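Local coordinates for protein putative reductase (Peptoclostridium difficile, PDB 5J6C) that probably reduces nitroaromatic compounds, using bound flavin mononucleotide as its redox cofactor, in the manner of the nitroreductase family, at residues Ile83-Cys88 / Lys156-Glu161; Gln87-Gly92 / Arg144-Asp149; Gly94-Asn99 / Gly137-Gln142; Ile104-Asp109 / Val170-Ser175. One frame throughout, in Å; residues are numbered along the deposited sequence.

Contact 1: residues Ile83-Cys88 / Lys156-Glu161; sequences INLSQC and KYIREE
The Y157 ring has the backbone carbonyl of Q87 over one face and N84 O at its edge, near the ring plane. The phenol oxygen ends at that edge acceptor: Y157 OH donates to N84 O at 2.9 Å, approaching from 35° above the carbonyl plane. N84 O also receives Q87 N within its own segment, and the two donors come from opposite faces of the carbonyl, so a helical turn and a side chain from the other helix share one oxygen. C88 meets the ring obliquely, its CA 3.6 Å from Y157 CD2. The other flat pair is the N84 amide and the E161 carboxylate, turned 60° to one another. N84 ND2 donates to E161 OE2 at 2.7 Å from above the carboxylate plane. With E161 CG anti to its backbone N (chi1 180°), that carbon lies against L85 CD2, and the bend at chi2 then turns the carboxylate to N84. Deeper in, contact is apolar. L85 and I158 cross at about a right angle, with L85 CD2 3.9 Å from I158 CG2, while I158 CD1 lies 3.8 Å from C88 CB. The polar pairs therefore lie beside a layer of buried aliphatic groups. This is plain helix-to-helix packing: the end of helix 79-86 and the turn after it rest on helix 154-162. I158 continues inward onto V170 and I173 of strand 168-177, L85 reaches L97 in the following loop, and Y157 stacks on the ring of Y148.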
# COMPACT_ATOMS: atom_id res chain seq x y z
N ILE A 83 22.89 10.34 6.07
CA ILE A 83 23.89 10.37 5.00
C ILE A 83 24.21 8.95 4.56
O ILE A 83 24.19 8.63 3.36
CB ILE A 83 25.15 11.12 5.47
CG1 ILE A 83 24.83 12.61 5.69
CG2 ILE A 83 26.29 10.92 4.49
CD1 ILE A 83 25.97 13.41 6.27
N ASN A 84 24.53 8.07 5.52
CA ASN A 84 24.82 6.68 5.20
C ASN A 84 23.69 6.05 4.39
O ASN A 84 23.92 5.41 3.37
CB ASN A 84 25.05 5.88 6.49
CG ASN A 84 26.29 6.35 7.25
OD1 ASN A 84 27.12 7.08 6.71
ND2 ASN A 84 26.41 5.93 8.50
N LEU A 85 22.44 6.28 4.82
CA LEU A 85 21.30 5.67 4.15
C LEU A 85 21.04 6.28 2.77
O LEU A 85 20.48 5.60 1.90
CB LEU A 85 20.06 5.77 5.04
CG LEU A 85 20.11 4.86 6.27
CD1 LEU A 85 18.98 5.18 7.22
CD2 LEU A 85 20.11 3.36 5.88
N SER A 86 21.42 7.54 2.55
CA SER A 86 21.25 8.14 1.23
C SER A 86 22.13 7.47 0.18
O SER A 86 21.91 7.67 -1.03
CB SER A 86 21.56 9.63 1.28
OG SER A 86 22.96 9.83 1.37
N GLN A 87 23.14 6.71 0.61
CA GLN A 87 24.02 5.97 -0.28
C GLN A 87 23.55 4.55 -0.56
O GLN A 87 24.30 3.76 -1.14
CB GLN A 87 25.44 5.93 0.32
CG GLN A 87 26.29 7.15 0.05
CD GLN A 87 26.67 7.27 -1.42
OE1 GLN A 87 26.11 8.10 -2.14
NE2 GLN A 87 27.61 6.44 -1.87
N CYS A 88 22.31 4.19 -0.17
CA CYS A 88 21.91 2.78 -0.24
C CYS A 88 21.78 2.28 -1.67
O CYS A 88 21.84 1.07 -1.91
CB CYS A 88 20.59 2.56 0.51
SG CYS A 88 19.15 3.31 -0.27
N LYS A 156 20.70 -5.48 1.94
CA LYS A 156 21.83 -5.90 2.76
C LYS A 156 22.62 -4.70 3.28
O LYS A 156 23.03 -4.67 4.44
CB LYS A 156 22.73 -6.85 1.96
CG LYS A 156 24.06 -7.19 2.62
CD LYS A 156 23.83 -8.02 3.87
CE LYS A 156 25.12 -8.56 4.45
NZ LYS A 156 24.85 -9.41 5.66
N TYR A 157 22.84 -3.70 2.42
CA TYR A 157 23.53 -2.50 2.86
C TYR A 157 22.82 -1.84 4.05
O TYR A 157 23.45 -1.48 5.05
CB TYR A 157 23.66 -1.53 1.69
CG TYR A 157 24.29 -0.22 2.06
CD1 TYR A 157 25.67 -0.09 2.12
CD2 TYR A 157 23.51 0.89 2.37
CE1 TYR A 157 26.26 1.12 2.47
CE2 TYR A 157 24.09 2.11 2.72
CZ TYR A 157 25.47 2.22 2.76
OH TYR A 157 26.04 3.42 3.12
N ILE A 158 21.49 -1.70 3.96
CA ILE A 158 20.75 -1.02 5.02
C ILE A 158 20.75 -1.85 6.30
O ILE A 158 20.92 -1.31 7.40
CB ILE A 158 19.32 -0.68 4.54
CG1 ILE A 158 19.41 0.36 3.42
CG2 ILE A 158 18.48 -0.13 5.69
CD1 ILE A 158 18.14 0.53 2.62
N ARG A 159 20.57 -3.17 6.19
CA ARG A 159 20.58 -4.00 7.39
C ARG A 159 21.92 -3.90 8.12
O ARG A 159 21.95 -3.90 9.35
CB ARG A 159 20.28 -5.46 7.04
CG ARG A 159 18.85 -5.73 6.63
CD ARG A 159 18.55 -7.23 6.59
NE ARG A 159 18.89 -7.86 5.32
CZ ARG A 159 19.81 -8.82 5.17
NH1 ARG A 159 20.46 -9.29 6.23
NH2 ARG A 159 20.06 -9.34 3.96
N GLU A 160 23.03 -3.81 7.38
CA GLU A 160 24.32 -3.60 8.03
C GLU A 160 24.37 -2.23 8.69
O GLU A 160 24.92 -2.08 9.79
CB GLU A 160 25.45 -3.74 7.01
CG GLU A 160 25.61 -5.14 6.46
CD GLU A 160 26.24 -6.11 7.46
OE1 GLU A 160 26.85 -5.63 8.46
OE2 GLU A 160 26.14 -7.34 7.25
N GLU A 161 23.81 -1.22 8.03
CA GLU A 161 23.88 0.13 8.55
C GLU A 161 23.05 0.28 9.82
O GLU A 161 23.44 0.98 10.75
CB GLU A 161 23.43 1.12 7.48
CG GLU A 161 23.47 2.56 7.92
CD GLU A 161 24.87 2.99 8.32
OE1 GLU A 161 25.83 2.58 7.64
OE2 GLU A 161 24.99 3.73 9.33

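Contact 2: residues Gln87-Gly92 / Arg144-Asp149; sequences QCRTKG and RNRMYD. With FMN (flavin mononucleotide), chain C.
Two loops meet in a surface contact at the rim of the flavin pocket, to which R89 belongs, joined through T90 with Y148 and R89 with R146. At the first junction, Y148 O takes two bonds from one residue, T90 N at 2.9 Å and T90 OG1 at 2.6 Å, both in the carbonyl plane. The threonine hydroxyl is placed for this between its backbone N and carbonyl carbon (chi1 63°). That same rotamer lays the methyl over the Y148 ring in a CH-pi contact, with T90 CG2 3.5 Å from the ring centroid and 17° off the normal. Water 2 links K91 N to M147 O alongside. At the second junction the R89 guanidinium has R146 CG over the centre of one face and G92 O over the other. Its edge is turned to the cofactor: R89 NH1 donates to FMN O4 at 2.8 Å. The R146 guanidinium stands 70° to that of R89, with R146 NE 3.8 Å from R89 NH2. Water 1 bridges the two guanidinium groups, accepting from R146 NE at 3.2 Å and more weakly from R89 NH2. R146 NH1 also forms a salt bridge with D114 of the second subunit, which probably eases the closeness of the two cations. A type I turn from R89 to G92 shapes the first loop, which follows helix 79-86. The second loop leaves strand 137-142 and leads into helix 154-162, where A154 lies against R89.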
# COMPACT_ATOMS: atom_id res chain seq x y z
N GLN A 87 23.14 6.71 0.61
CA GLN A 87 24.02 5.97 -0.28
C GLN A 87 23.55 4.55 -0.56
O GLN A 87 24.30 3.76 -1.14
CB GLN A 87 25.44 5.93 0.32
CG GLN A 87 26.29 7.15 0.05
CD GLN A 87 26.67 7.27 -1.42
OE1 GLN A 87 26.11 8.10 -2.14
NE2 GLN A 87 27.61 6.44 -1.87
N CYS A 88 22.31 4.19 -0.17
CA CYS A 88 21.91 2.78 -0.24
C CYS A 88 21.78 2.28 -1.67
O CYS A 88 21.84 1.07 -1.91
CB CYS A 88 20.59 2.56 0.51
SG CYS A 88 19.15 3.31 -0.27
N ARG A 89 21.58 3.18 -2.62
CA ARG A 89 21.62 2.86 -4.04
C ARG A 89 22.61 3.84 -4.66
O ARG A 89 22.30 5.02 -4.87
CB ARG A 89 20.22 2.96 -4.65
CG ARG A 89 19.28 1.91 -4.07
CD ARG A 89 17.81 2.23 -4.33
NE ARG A 89 17.53 2.39 -5.75
CZ ARG A 89 16.40 2.90 -6.22
NH1 ARG A 89 15.46 3.32 -5.38
NH2 ARG A 89 16.23 3.03 -7.52
N THR A 90 23.84 3.35 -4.89
CA THR A 90 24.92 4.23 -5.34
C THR A 90 24.64 4.85 -6.69
O THR A 90 25.26 5.86 -7.03
CB THR A 90 26.26 3.47 -5.43
OG1 THR A 90 26.15 2.42 -6.42
CG2 THR A 90 26.63 2.88 -4.09
N LYS A 91 23.72 4.28 -7.46
CA LYS A 91 23.42 4.82 -8.78
C LYS A 91 22.20 5.73 -8.77
O LYS A 91 21.75 6.15 -9.84
CB LYS A 91 23.28 3.68 -9.78
CG LYS A 91 24.59 2.86 -9.89
CD LYS A 91 24.65 1.94 -11.11
CE LYS A 91 25.70 0.83 -10.92
NZ LYS A 91 27.06 1.36 -10.61
N GLY A 92 21.67 6.07 -7.60
CA GLY A 92 20.57 7.00 -7.50
C GLY A 92 19.31 6.38 -6.93
O GLY A 92 19.12 5.16 -7.01
N ARG A 144 13.60 -2.96 -1.75
CA ARG A 144 13.42 -4.30 -2.29
C ARG A 144 13.66 -4.30 -3.79
O ARG A 144 13.23 -3.38 -4.50
CB ARG A 144 12.00 -4.82 -1.98
CG ARG A 144 11.84 -6.31 -2.27
CD ARG A 144 10.40 -6.78 -2.17
NE ARG A 144 9.57 -6.24 -3.24
CZ ARG A 144 9.37 -6.84 -4.41
NH1 ARG A 144 8.59 -6.27 -5.32
NH2 ARG A 144 9.95 -8.01 -4.66
N ASN A 145 14.40 -5.30 -4.28
CA ASN A 145 14.70 -5.47 -5.70
C ASN A 145 15.59 -4.36 -6.24
O ASN A 145 15.65 -4.17 -7.45
CB ASN A 145 13.42 -5.55 -6.54
CG ASN A 145 12.76 -6.93 -6.50
OD1 ASN A 145 13.27 -7.87 -5.88
ND2 ASN A 145 11.61 -7.05 -7.15
N ARG A 146 16.27 -3.63 -5.36
CA ARG A 146 17.18 -2.57 -5.76
C ARG A 146 18.58 -2.90 -5.27
O ARG A 146 18.76 -3.54 -4.22
CB ARG A 146 16.74 -1.21 -5.21
CG ARG A 146 15.42 -0.73 -5.80
CD ARG A 146 15.55 -0.62 -7.33
NE ARG A 146 14.30 -0.25 -7.99
CZ ARG A 146 13.50 -1.10 -8.63
NH1 ARG A 146 13.82 -2.38 -8.71
NH2 ARG A 146 12.39 -0.65 -9.20
N MET A 147 19.58 -2.46 -6.03
CA MET A 147 20.97 -2.77 -5.70
C MET A 147 21.65 -1.54 -5.12
O MET A 147 21.45 -0.42 -5.59
CB MET A 147 21.72 -3.26 -6.95
CG MET A 147 21.18 -4.54 -7.58
SD MET A 147 21.19 -6.01 -6.53
CE MET A 147 22.97 -6.30 -6.41
N TYR A 148 22.44 -1.77 -4.06
CA TYR A 148 23.44 -0.78 -3.67
C TYR A 148 24.42 -0.52 -4.82
O TYR A 148 24.70 0.62 -5.16
CB TYR A 148 24.19 -1.24 -2.41
CG TYR A 148 25.46 -0.47 -2.12
CD1 TYR A 148 26.70 -0.89 -2.64
CD2 TYR A 148 25.43 0.67 -1.32
CE1 TYR A 148 27.87 -0.17 -2.37
CE2 TYR A 148 26.59 1.37 -1.03
CZ TYR A 148 27.80 0.96 -1.55
OH TYR A 148 28.92 1.69 -1.26
N ASP A 149 24.92 -1.59 -5.42
CA ASP A 149 25.73 -1.53 -6.64
C ASP A 149 25.64 -2.90 -7.29
O ASP A 149 24.87 -3.76 -6.85
CB ASP A 149 27.17 -1.10 -6.34
CG ASP A 149 27.97 -2.15 -5.56
OD1 ASP A 149 27.45 -3.25 -5.29
OD2 ASP A 149 29.15 -1.86 -5.24
N1 FMN C . 11.05 8.31 -5.78
C2 FMN C . 12.43 8.41 -5.72
O2 FMN C . 12.98 9.49 -5.84
N3 FMN C . 13.21 7.30 -5.51
C4 FMN C . 12.63 6.05 -5.39
O4 FMN C . 13.31 5.04 -5.21
C4A FMN C . 11.25 5.94 -5.47
N5 FMN C . 10.70 4.69 -5.33
C5A FMN C . 9.33 4.56 -5.37
C6 FMN C . 8.79 3.29 -5.23
C7 FMN C . 7.42 3.13 -5.26
C7M FMN C . 6.83 1.77 -5.11
C8 FMN C . 6.61 4.23 -5.44
C8M FMN C . 5.14 4.04 -5.47
C9 FMN C . 7.15 5.50 -5.58
C9A FMN C . 8.52 5.66 -5.55
N10 FMN C . 9.09 6.92 -5.70
C10 FMN C . 10.46 7.07 -5.66
C1' FMN C . 8.21 8.13 -5.89
C2' FMN C . 7.69 8.22 -7.33
O2' FMN C . 8.68 8.76 -8.19
C3' FMN C . 6.41 9.05 -7.38
O3' FMN C . 5.51 8.54 -6.42
C4' FMN C . 5.74 9.03 -8.75
O4' FMN C . 6.63 9.59 -9.70
C5' FMN C . 4.43 9.81 -8.73
O5' FMN C . 4.73 11.16 -8.46
P FMN C . 4.13 11.87 -7.14
O1P FMN C . 4.34 10.96 -5.95
O2P FMN C . 4.82 13.19 -6.89
O3P FMN C . 2.65 12.06 -7.38
O HOH W 1 13.28 2.57 -9.03
O HOH W 2 22.15 1.52 -7.23

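Contact 3: residues Gly94-Asn99 / Gly137-Gln142; sequences GFFLKN and GSCWIQ. With FMN (flavin mononucleotide), chain C.
F96 holds CG between its backbone N and carbonyl carbon (chi1 57°), which points the ring from the 3-10 segment 95-99 at strand 137-142. I141 comes from the opposite direction, its CG1 anti to the carbonyl carbon (chi1 -61°), and the chain extends through chi2 to CD1. They meet with F96 CZ 3.6 Å from I141 CG1, obliquely to the ring. C139 joins the same end of the ring, its CB 3.8 Å from F96 CZ. The sulfur makes an oblique Cys-aromatic contact, C139 SG lying 4.8 Å from the F96 ring centroid. I141 CD1 is also covered by the main chain and by leucine: it lies 3.7 Å from G94 CA and 3.9 Å from L97 CD2. The bare G94 backbone packs directly on I141, with CG2 as well as CD1 near G94 CA. Alternate residues of the strand face the other way, and W140 sets one face of its indole against the dimethylbenzene end of the flavin. W140 NE1 donates to Q142 OE1 at 2.8 Å, a bond that should steady the indole's rotation. Q142 then contributes its backbone, Q142 N giving a hydrogen bond to FMN O4 at 3.1 Å and 164°. F96 CE2 approaches the uracil end of the isoalloxazine at FMN O2, where C139 SG also lies close to the ring system. Core packing thus runs directly into the FMN pocket, the outermost strand of this chain's antiparallel sheet lying along the isoalloxazine, consistent with a nitroreductase-family flavin site.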
# COMPACT_ATOMS: atom_id res chain seq x y z
N GLY A 94 17.89 7.50 -3.61
CA GLY A 94 17.70 8.07 -2.29
C GLY A 94 18.75 9.09 -1.89
O GLY A 94 18.92 9.37 -0.70
N PHE A 95 19.46 9.66 -2.88
CA PHE A 95 20.51 10.63 -2.57
C PHE A 95 19.96 11.81 -1.76
O PHE A 95 20.64 12.34 -0.88
CB PHE A 95 21.17 11.16 -3.85
CG PHE A 95 22.02 10.14 -4.57
CD1 PHE A 95 22.64 9.10 -3.89
CD2 PHE A 95 22.19 10.24 -5.95
CE1 PHE A 95 23.43 8.16 -4.58
CE2 PHE A 95 22.98 9.31 -6.65
CZ PHE A 95 23.59 8.27 -5.97
N PHE A 96 18.72 12.23 -2.05
CA PHE A 96 18.16 13.38 -1.35
C PHE A 96 17.97 13.11 0.13
O PHE A 96 17.78 14.05 0.92
CB PHE A 96 16.82 13.78 -1.98
CG PHE A 96 15.81 12.66 -1.99
CD1 PHE A 96 14.90 12.52 -0.95
CD2 PHE A 96 15.78 11.75 -3.04
CE1 PHE A 96 13.97 11.49 -0.95
CE2 PHE A 96 14.85 10.71 -3.05
CZ PHE A 96 13.94 10.58 -2.01
N LEU A 97 18.01 11.84 0.54
CA LEU A 97 17.78 11.52 1.94
C LEU A 97 18.80 12.20 2.85
O LEU A 97 18.49 12.49 4.01
CB LEU A 97 17.79 10.01 2.12
CG LEU A 97 17.41 9.39 3.44
CD1 LEU A 97 16.02 9.76 3.83
CD2 LEU A 97 17.54 7.88 3.29
N LYS A 98 19.99 12.50 2.33
CA LYS A 98 21.00 13.16 3.14
C LYS A 98 20.55 14.53 3.64
O LYS A 98 21.07 15.00 4.66
CB LYS A 98 22.31 13.30 2.34
CG LYS A 98 22.24 14.29 1.18
CD LYS A 98 23.50 14.21 0.34
CE LYS A 98 23.33 14.90 -0.99
NZ LYS A 98 24.52 14.74 -1.87
N ASN A 99 19.60 15.17 2.96
CA ASN A 99 19.12 16.49 3.32
C ASN A 99 17.76 16.47 4.00
O ASN A 99 17.16 17.53 4.19
CB ASN A 99 19.04 17.39 2.09
CG ASN A 99 20.40 17.69 1.54
OD1 ASN A 99 21.35 17.90 2.29
ND2 ASN A 99 20.51 17.70 0.21
N GLY A 137 5.91 16.86 3.66
CA GLY A 137 6.12 16.16 2.41
C GLY A 137 6.89 14.87 2.66
O GLY A 137 7.54 14.71 3.69
N SER A 138 6.82 13.94 1.71
CA SER A 138 7.56 12.70 1.87
C SER A 138 7.86 12.10 0.50
O SER A 138 7.31 12.51 -0.52
CB SER A 138 6.78 11.70 2.76
OG SER A 138 5.68 11.12 2.07
N CYS A 139 8.77 11.13 0.50
CA CYS A 139 9.10 10.41 -0.73
C CYS A 139 9.50 8.99 -0.39
O CYS A 139 10.27 8.75 0.55
CB CYS A 139 10.23 11.10 -1.50
SG CYS A 139 10.32 10.41 -3.17
N TRP A 140 8.96 8.05 -1.15
CA TRP A 140 9.28 6.64 -1.00
C TRP A 140 10.62 6.37 -1.69
O TRP A 140 10.85 6.81 -2.82
CB TRP A 140 8.15 5.81 -1.61
CG TRP A 140 8.24 4.30 -1.69
CD1 TRP A 140 9.25 3.56 -2.23
CD2 TRP A 140 7.22 3.36 -1.29
NE1 TRP A 140 8.93 2.21 -2.17
CE2 TRP A 140 7.70 2.07 -1.58
CE3 TRP A 140 5.96 3.50 -0.68
CZ2 TRP A 140 6.96 0.91 -1.31
CZ3 TRP A 140 5.23 2.35 -0.40
CH2 TRP A 140 5.73 1.07 -0.72
N ILE A 141 11.51 5.67 -1.00
CA ILE A 141 12.78 5.24 -1.57
C ILE A 141 12.73 3.72 -1.66
O ILE A 141 12.74 3.04 -0.62
CB ILE A 141 13.97 5.72 -0.73
CG1 ILE A 141 13.99 7.25 -0.67
CG2 ILE A 141 15.29 5.17 -1.30
CD1 ILE A 141 15.02 7.78 0.27
N GLN A 142 12.66 3.18 -2.88
CA GLN A 142 12.54 1.74 -3.07
C GLN A 142 13.83 1.03 -2.65
O GLN A 142 14.92 1.44 -3.05
CB GLN A 142 12.22 1.44 -4.53
CG GLN A 142 11.96 -0.01 -4.85
CD GLN A 142 10.73 -0.57 -4.12
OE1 GLN A 142 9.79 0.16 -3.82
NE2 GLN A 142 10.75 -1.87 -3.82
N1 FMN C . 11.05 8.31 -5.78
C2 FMN C . 12.43 8.41 -5.72
O2 FMN C . 12.98 9.49 -5.84
N3 FMN C . 13.21 7.30 -5.51
C4 FMN C . 12.63 6.05 -5.39
O4 FMN C . 13.31 5.04 -5.21
C4A FMN C . 11.25 5.94 -5.47
N5 FMN C . 10.70 4.69 -5.33
C5A FMN C . 9.33 4.56 -5.37
C6 FMN C . 8.79 3.29 -5.23
C7 FMN C . 7.42 3.13 -5.26
C7M FMN C . 6.83 1.77 -5.11
C8 FMN C . 6.61 4.23 -5.44
C8M FMN C . 5.14 4.04 -5.47
C9 FMN C . 7.15 5.50 -5.58
C9A FMN C . 8.52 5.66 -5.55
N10 FMN C . 9.09 6.92 -5.70
C10 FMN C . 10.46 7.07 -5.66
C1' FMN C . 8.21 8.13 -5.89
C2' FMN C . 7.69 8.22 -7.33
O2' FMN C . 8.68 8.76 -8.19
C3' FMN C . 6.41 9.05 -7.38
O3' FMN C . 5.51 8.54 -6.42
C4' FMN C . 5.74 9.03 -8.75
O4' FMN C . 6.63 9.59 -9.70
C5' FMN C . 4.43 9.81 -8.73
O5' FMN C . 4.73 11.16 -8.46
P FMN C . 4.13 11.87 -7.14
O1P FMN C . 4.34 10.96 -5.95
O2P FMN C . 4.82 13.19 -6.89
O3P FMN C . 2.65 12.06 -7.38

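Contact 4: residues Ile104-Asp109 / Val170-Ser175; sequences IVIIAD and VECIIS
I106 CD1 is the apolar centre of one face, wedged between C172 SG at 3.6 Å and I174 CG1 at 3.5 Å, the second tighter than usual van der Waals contact. The I106 chi2 of 100° lies away from a staggered value, which fits a methyl pressed between two neighbours. The other face is built from valines and isoleucines. V105 CG1 touches V170 CG1 at 3.7 Å, while the second V105 methyl lies alongside I173, both side chains pointing the same way. I107 CG2 extends this row by resting on V170 CG2. Working outward to the backbone, four hydrogen bonds join the strands. I104 and I174 exchange a reciprocal pair, I104 N to I174 O and I174 N to I104 O, both at 2.8 Å. I106 N to C172 O runs nearly along the C=O axis, and I106 O accepts from E171 N at 2.9 Å, again almost in line. That last bond reflects a beta bulge, where E171 slips the register by one between I106 and I107. The E171 carboxylate leads away from strand 102-109, with OE2 in a long, weak ion pair with R144. The helix 116-133 covers the I106 face and helix 154-162 the V105 face. These are the two central, antiparallel strands of the four-stranded sheet, sandwiched between helices as in the alpha+beta fold of nitroreductases.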
# COMPACT_ATOMS: atom_id res chain seq x y z
N ILE A 104 11.75 7.05 7.92
CA ILE A 104 11.24 5.82 8.52
C ILE A 104 11.57 4.68 7.56
O ILE A 104 11.08 4.66 6.43
CB ILE A 104 9.73 5.86 8.79
CG1 ILE A 104 9.38 7.04 9.70
CG2 ILE A 104 9.28 4.54 9.41
CD1 ILE A 104 7.91 7.15 9.94
N VAL A 105 12.41 3.76 8.01
CA VAL A 105 12.74 2.55 7.26
C VAL A 105 11.71 1.49 7.62
O VAL A 105 11.52 1.19 8.80
CB VAL A 105 14.16 2.08 7.58
CG1 VAL A 105 14.53 0.83 6.75
CG2 VAL A 105 15.14 3.21 7.34
N ILE A 106 11.01 0.96 6.61
CA ILE A 106 10.01 -0.09 6.79
C ILE A 106 10.65 -1.44 6.50
O ILE A 106 11.04 -1.73 5.36
CB ILE A 106 8.78 0.12 5.90
CG1 ILE A 106 8.01 1.39 6.26
CG2 ILE A 106 7.85 -1.06 6.06
CD1 ILE A 106 8.31 2.53 5.36
N ILE A 107 10.74 -2.28 7.53
CA ILE A 107 11.27 -3.63 7.41
C ILE A 107 10.15 -4.60 7.76
O ILE A 107 9.13 -4.23 8.33
CB ILE A 107 12.50 -3.88 8.31
CG1 ILE A 107 12.08 -3.87 9.79
CG2 ILE A 107 13.60 -2.85 8.02
CD1 ILE A 107 13.21 -4.21 10.77
N ALA A 108 10.35 -5.87 7.39
CA ALA A 108 9.33 -6.87 7.63
C ALA A 108 9.99 -8.21 7.92
O ALA A 108 11.00 -8.56 7.30
CB ALA A 108 8.38 -7.00 6.44
N ASP A 109 9.43 -8.93 8.88
CA ASP A 109 9.86 -10.29 9.20
C ASP A 109 9.41 -11.21 8.07
O ASP A 109 8.24 -11.60 8.00
CB ASP A 109 9.28 -10.71 10.55
CG ASP A 109 9.72 -12.10 10.98
OD1 ASP A 109 9.25 -12.52 12.07
OD2 ASP A 109 10.49 -12.79 10.26
N VAL A 170 14.24 -5.35 4.01
CA VAL A 170 13.96 -3.91 3.95
C VAL A 170 13.11 -3.63 2.72
O VAL A 170 13.50 -3.96 1.60
CB VAL A 170 15.24 -3.07 3.93
CG1 VAL A 170 14.88 -1.58 3.98
CG2 VAL A 170 16.14 -3.43 5.09
N GLU A 171 11.94 -3.03 2.94
CA GLU A 171 11.02 -2.74 1.85
C GLU A 171 11.34 -1.41 1.19
O GLU A 171 11.52 -1.34 -0.04
CB GLU A 171 9.57 -2.73 2.36
CG GLU A 171 8.57 -2.15 1.36
CD GLU A 171 8.57 -2.89 0.03
OE1 GLU A 171 8.39 -2.24 -1.02
OE2 GLU A 171 8.76 -4.12 0.03
N CYS A 172 11.46 -0.36 1.98
CA CYS A 172 11.62 0.99 1.46
C CYS A 172 11.98 1.90 2.62
O CYS A 172 11.80 1.55 3.79
CB CYS A 172 10.34 1.48 0.78
SG CYS A 172 8.92 1.60 1.94
N ILE A 173 12.50 3.08 2.29
CA ILE A 173 12.69 4.17 3.23
C ILE A 173 11.71 5.29 2.87
O ILE A 173 11.58 5.64 1.69
CB ILE A 173 14.13 4.70 3.21
CG1 ILE A 173 15.13 3.54 3.22
CG2 ILE A 173 14.37 5.63 4.40
CD1 ILE A 173 16.54 4.00 3.42
N ILE A 174 11.03 5.84 3.87
CA ILE A 174 10.20 7.03 3.67
C ILE A 174 10.96 8.20 4.27
O ILE A 174 11.16 8.25 5.49
CB ILE A 174 8.80 6.90 4.30
CG1 ILE A 174 8.09 5.63 3.83
CG2 ILE A 174 7.97 8.13 3.95
CD1 ILE A 174 7.69 5.66 2.37
N SER A 175 11.38 9.15 3.44
CA SER A 175 11.95 10.40 3.92
C SER A 175 10.83 11.40 4.13
O SER A 175 9.91 11.48 3.32
CB SER A 175 12.97 10.97 2.94
OG SER A 175 12.32 11.47 1.80

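The four contacts form a connected path from surface helices and loops to the sheet. Contact 4 joins the central strands about 6 Å from the chain centre, and contact 3 adds strand 137-142, outermost within this chain and a neighbour of 168-177; the centres of the two contacts lie about 12 Å apart. Contacts 1 and 2 are farther out, their centres about 9 Å apart, and share Q87 and C88. Along the chain, contact 3 is nested within the loops closed by contacts 1 and 2, whereas contact 4 crosses all three. Contacts 2 and 3 both touch FMN and the second subunit, so the cofactor site is assembled from loop and strand pieces distant in sequence, beside the dimer interface.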